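Local coordinates for nitroalkane oxidase (Podospora anserina, PDB 3MKH), which oxidises primary and secondary nitroalkanes, preferably longer ones, to aldehydes or ketones with FAD and oxygen, releasing nitrite and hydrogen peroxide, at residues A354-C359 and G404-H409. Sequence-based numbering, arbitrary orientation.
Sequences AAKVFC and GIRRRH. With FAD (flavin-adenine dinucleotide), chain E.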
loop_
_atom_site.group_PDB
_atom_site.type_symbol
_atom_site.label_atom_id
_atom_site.label_comp_id
_atom_site.label_asym_id
_atom_site.label_seq_id
_atom_site.Cartn_x
_atom_site.Cartn_y
_atom_site.Cartn_z
ATOM N N ALA A 354 5.994 -14.451 -11.233
ATOM C CA ALA A 354 5.189 -13.233 -11.085
ATOM C C ALA A 354 3.743 -13.529 -10.684
ATOM O O ALA A 354 3.180 -12.855 -9.797
ATOM C CB ALA A 354 5.223 -12.400 -12.376
ATOM N N ALA A 355 3.128 -14.519 -11.335
ATOM C CA ALA A 355 1.735 -14.838 -11.033
ATOM C C ALA A 355 1.644 -15.285 -9.582
ATOM O O ALA A 355 0.755 -14.860 -8.853
ATOM C CB ALA A 355 1.178 -15.938 -11.962
ATOM N N LYS A 356 2.572 -16.144 -9.171
ATOM C CA LYS A 356 2.588 -16.646 -7.793
ATOM C C LYS A 356 2.679 -15.475 -6.810
ATOM O O LYS A 356 1.881 -15.364 -5.887
ATOM C CB LYS A 356 3.755 -17.617 -7.581
ATOM C CG LYS A 356 3.617 -18.562 -6.380
ATOM C CD LYS A 356 3.903 -17.886 -5.030
ATOM C CE LYS A 356 4.232 -18.945 -3.948
ATOM N NZ LYS A 356 4.476 -18.329 -2.586
ATOM N N VAL A 357 3.650 -14.595 -7.013
ATOM C CA VAL A 357 3.844 -13.491 -6.086
ATOM C C VAL A 357 2.678 -12.504 -6.113
ATOM O O VAL A 357 2.192 -12.083 -5.070
ATOM C CB VAL A 357 5.170 -12.749 -6.351
ATOM C CG1 VAL A 357 5.274 -11.507 -5.460
ATOM C CG2 VAL A 357 6.344 -13.693 -6.126
ATOM N N PHE A 358 2.218 -12.130 -7.301
ATOM C CA PHE A 358 1.156 -11.125 -7.399
ATOM C C PHE A 358 -0.154 -11.608 -6.773
ATOM O O PHE A 358 -0.774 -10.901 -5.989
ATOM C CB PHE A 358 0.896 -10.736 -8.868
ATOM C CG PHE A 358 -0.239 -9.742 -9.048
ATOM C CD1 PHE A 358 -1.547 -10.177 -9.212
ATOM C CD2 PHE A 358 0.004 -8.378 -9.024
ATOM C CE1 PHE A 358 -2.596 -9.264 -9.380
ATOM C CE2 PHE A 358 -1.027 -7.465 -9.185
ATOM C CZ PHE A 358 -2.334 -7.906 -9.366
ATOM N N CYS A 359 -0.576 -12.809 -7.168
ATOM C CA CYS A 359 -1.882 -13.333 -6.816
ATOM C C CYS A 359 -1.942 -13.761 -5.349
ATOM O O CYS A 359 -2.969 -13.579 -4.699
ATOM C CB CYS A 359 -2.261 -14.512 -7.725
ATOM S SG CYS A 359 -2.411 -14.075 -9.507
ATOM N N GLY A 404 11.823 -15.299 0.777
ATOM C CA GLY A 404 13.041 -16.080 0.853
ATOM C C GLY A 404 13.373 -16.844 -0.414
ATOM O O GLY A 404 14.529 -17.216 -0.627
ATOM N N ILE A 405 12.365 -17.097 -1.246
ATOM C CA ILE A 405 12.557 -17.977 -2.405
ATOM C C ILE A 405 12.135 -17.340 -3.727
ATOM O O ILE A 405 12.986 -17.035 -4.579
ATOM C CB ILE A 405 11.850 -19.329 -2.201
ATOM C CG1 ILE A 405 12.399 -19.994 -0.926
ATOM C CG2 ILE A 405 12.015 -20.220 -3.441
ATOM C CD1 ILE A 405 12.047 -21.459 -0.779
ATOM N N ARG A 406 10.830 -17.144 -3.905
ATOM C CA ARG A 406 10.323 -16.612 -5.172
ATOM C C ARG A 406 11.018 -15.295 -5.598
ATOM O O ARG A 406 11.469 -15.180 -6.742
ATOM C CB ARG A 406 8.792 -16.489 -5.166
ATOM C CG ARG A 406 8.036 -17.789 -4.840
ATOM C CD ARG A 406 8.569 -19.010 -5.597
ATOM N NE ARG A 406 7.560 -20.078 -5.633
ATOM C CZ ARG A 406 7.426 -20.972 -6.613
ATOM N NH1 ARG A 406 8.252 -20.963 -7.659
ATOM N NH2 ARG A 406 6.454 -21.880 -6.549
ATOM N N ARG A 407 11.121 -14.310 -4.708
ATOM C CA ARG A 407 11.798 -13.067 -5.102
ATOM C C ARG A 407 13.314 -13.237 -5.357
ATOM O O ARG A 407 13.889 -12.489 -6.150
ATOM C CB ARG A 407 11.529 -11.919 -4.124
ATOM C CG ARG A 407 10.077 -11.415 -4.133
ATOM C CD ARG A 407 9.920 -10.097 -3.320
ATOM N NE ARG A 407 8.554 -9.586 -3.427
ATOM C CZ ARG A 407 7.572 -9.912 -2.592
ATOM N NH1 ARG A 407 7.809 -10.709 -1.551
ATOM N NH2 ARG A 407 6.361 -9.423 -2.785
ATOM N N ARG A 408 13.954 -14.189 -4.675
ATOM C CA ARG A 408 15.373 -14.501 -4.916
ATOM C C ARG A 408 15.550 -15.102 -6.307
ATOM O O ARG A 408 16.559 -14.876 -6.964
ATOM C CB ARG A 408 15.931 -15.492 -3.888
ATOM C CG ARG A 408 15.966 -15.001 -2.451
ATOM C CD ARG A 408 16.408 -13.551 -2.366
ATOM N NE ARG A 408 15.337 -12.764 -1.782
ATOM C CZ ARG A 408 14.973 -11.549 -2.176
ATOM N NH1 ARG A 408 15.601 -10.932 -3.169
ATOM N NH2 ARG A 408 13.959 -10.952 -1.556
ATOM N N HIS A 409 14.586 -15.905 -6.747
ATOM C CA HIS A 409 14.643 -16.412 -8.110
ATOM C C HIS A 409 14.482 -15.278 -9.132
ATOM O O HIS A 409 15.260 -15.184 -10.072
ATOM C CB HIS A 409 13.628 -17.532 -8.322
ATOM C CG HIS A 409 14.030 -18.823 -7.676
ATOM N ND1 HIS A 409 14.304 -19.964 -8.399
ATOM C CD2 HIS A 409 14.234 -19.145 -6.377
ATOM C CE1 HIS A 409 14.640 -20.938 -7.571
ATOM N NE2 HIS A 409 14.608 -20.466 -6.339
HETATM P PA FAD E . 12.181 -20.827 4.908
HETATM O O1A FAD E . 13.494 -21.430 4.688
HETATM O O2A FAD E . 11.320 -21.359 5.966
HETATM O O5B FAD E . 12.388 -19.252 5.148
HETATM C C5B FAD E . 11.582 -18.538 6.083
HETATM C C4B FAD E . 11.717 -17.010 5.946
HETATM O O4B FAD E . 13.066 -16.630 6.247
HETATM C C3B FAD E . 11.473 -16.549 4.511
HETATM O O3B FAD E . 10.088 -16.252 4.326
HETATM C C2B FAD E . 12.284 -15.268 4.439
HETATM O O2B FAD E . 11.517 -14.174 4.932
HETATM C C1B FAD E . 13.462 -15.542 5.374
HETATM N N9A FAD E . 14.635 -15.947 4.550
HETATM C C8A FAD E . 15.264 -17.117 4.603
HETATM N N7A FAD E . 16.258 -17.133 3.724
HETATM C C5A FAD E . 16.265 -15.960 3.104
HETATM C C6A FAD E . 17.059 -15.402 2.111
HETATM N N6A FAD E . 18.061 -16.091 1.581
HETATM N N1A FAD E . 16.799 -14.157 1.699
HETATM C C2A FAD E . 15.805 -13.464 2.223
HETATM N N3A FAD E . 15.031 -13.965 3.171
HETATM C C4A FAD E . 15.234 -15.205 3.629
HETATM N N1 FAD E . 6.657 -28.381 1.261
HETATM C C2 FAD E . 6.985 -29.471 0.467
HETATM O O2 FAD E . 8.150 -29.835 0.395
HETATM N N3 FAD E . 5.995 -30.140 -0.247
HETATM C C4 FAD E . 4.666 -29.731 -0.166
HETATM O O4 FAD E . 3.801 -30.333 -0.796
HETATM C C4X FAD E . 4.338 -28.641 0.630
HETATM N N5 FAD E . 3.016 -28.199 0.730
HETATM C C5X FAD E . 2.661 -27.346 1.780
HETATM C C6 FAD E . 1.327 -27.152 2.123
HETATM C C7 FAD E . 0.992 -26.305 3.173
HETATM C C7M FAD E . -0.467 -26.087 3.562
HETATM C C8 FAD E . 1.994 -25.651 3.877
HETATM C C8M FAD E . 1.639 -24.717 5.034
HETATM C C9 FAD E . 3.323 -25.839 3.527
HETATM C C9A FAD E . 3.658 -26.688 2.483
HETATM N N10 FAD E . 4.994 -26.883 2.135
HETATM C C10 FAD E . 5.332 -27.971 1.339
HETATM C "C1'" FAD E . 6.048 -25.944 2.587
HETATM C "C2'" FAD E . 6.177 -24.763 1.624
HETATM O "O2'" FAD E . 6.590 -25.224 0.341
HETATM C "C3'" FAD E . 7.146 -23.681 2.127
HETATM O "O3'" FAD E . 7.027 -22.548 1.279
HETATM C "C4'" FAD E . 8.617 -24.121 2.136
HETATM O "O4'" FAD E . 8.892 -24.899 3.293
HETATM C "C5'" FAD E . 9.541 -22.897 2.133
HETATM O "O5'" FAD E . 9.227 -22.006 3.205
HETATM P P FAD E . 9.844 -20.537 3.254
HETATM O O1P FAD E . 9.720 -19.945 1.917
HETATM O O2P FAD E . 9.276 -19.823 4.397
HETATM O O3P FAD E . 11.406 -20.859 3.499
#
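Val-357 meets the second helix with both of its methyls, each on a different arginine. CG2 of Val-357 lies 3.8 Å from CB of Arg-406, an aliphatic touch. CA of Val-357 and CA of Arg-406, the nearest pair of CA atoms between the segments, are 7.2 Å apart. CG1, placed anti to the backbone N (chi1 174°), sits over one face of the Arg-407 guanidinium, 3.6 Å from NH2 of Arg-407. Arg-407 gets there by running out extended from CG to NE, and its NH2 is salt-bridged to Glu-361, one turn further along the valine's own helix.

The remaining contact is between two cationic chains, Lys-356 and Arg-406, which cross at about a right angle. CE of Lys-356 approaches NE of Arg-406 at 3.9 Å. The ammonium NZ of Lys-356 stays 4.7 Å from NE of Arg-406. NH2 of Arg-406 takes a salt bridge to Asp-399, the inferred proton acceptor, and a hydrogen bond to the carbonyl of Phe-270. NZ of Lys-356 is held by three carbonyl oxygens, those of Leu-395, Phe-398 and Gly-400, in the chain leading into helix 402-415.

On the FAD side of that helix, Gly-404, having no side chain, lets the backbone lie close to the adenosine, its CA 3.6 Å from C4A of FAD.

The two segments belong to helices 345-374 and 402-415 of the C-terminal helical domain of the acyl-CoA dehydrogenase fold; the axes of 354-359 and 404-409 approach to 10.2 Å, their directions 130° apart. They meet through van der Waals contacts of carbon with carbon or with guanidinium nitrogen, while the buried polar ends of Lys-356 and Arg-406 bond to those carbonyls and to Asp-399. Lys-356 thus ties down the backbone around Asp-399 while Arg-406 grips its side chain, which probably helps to position the carboxylate.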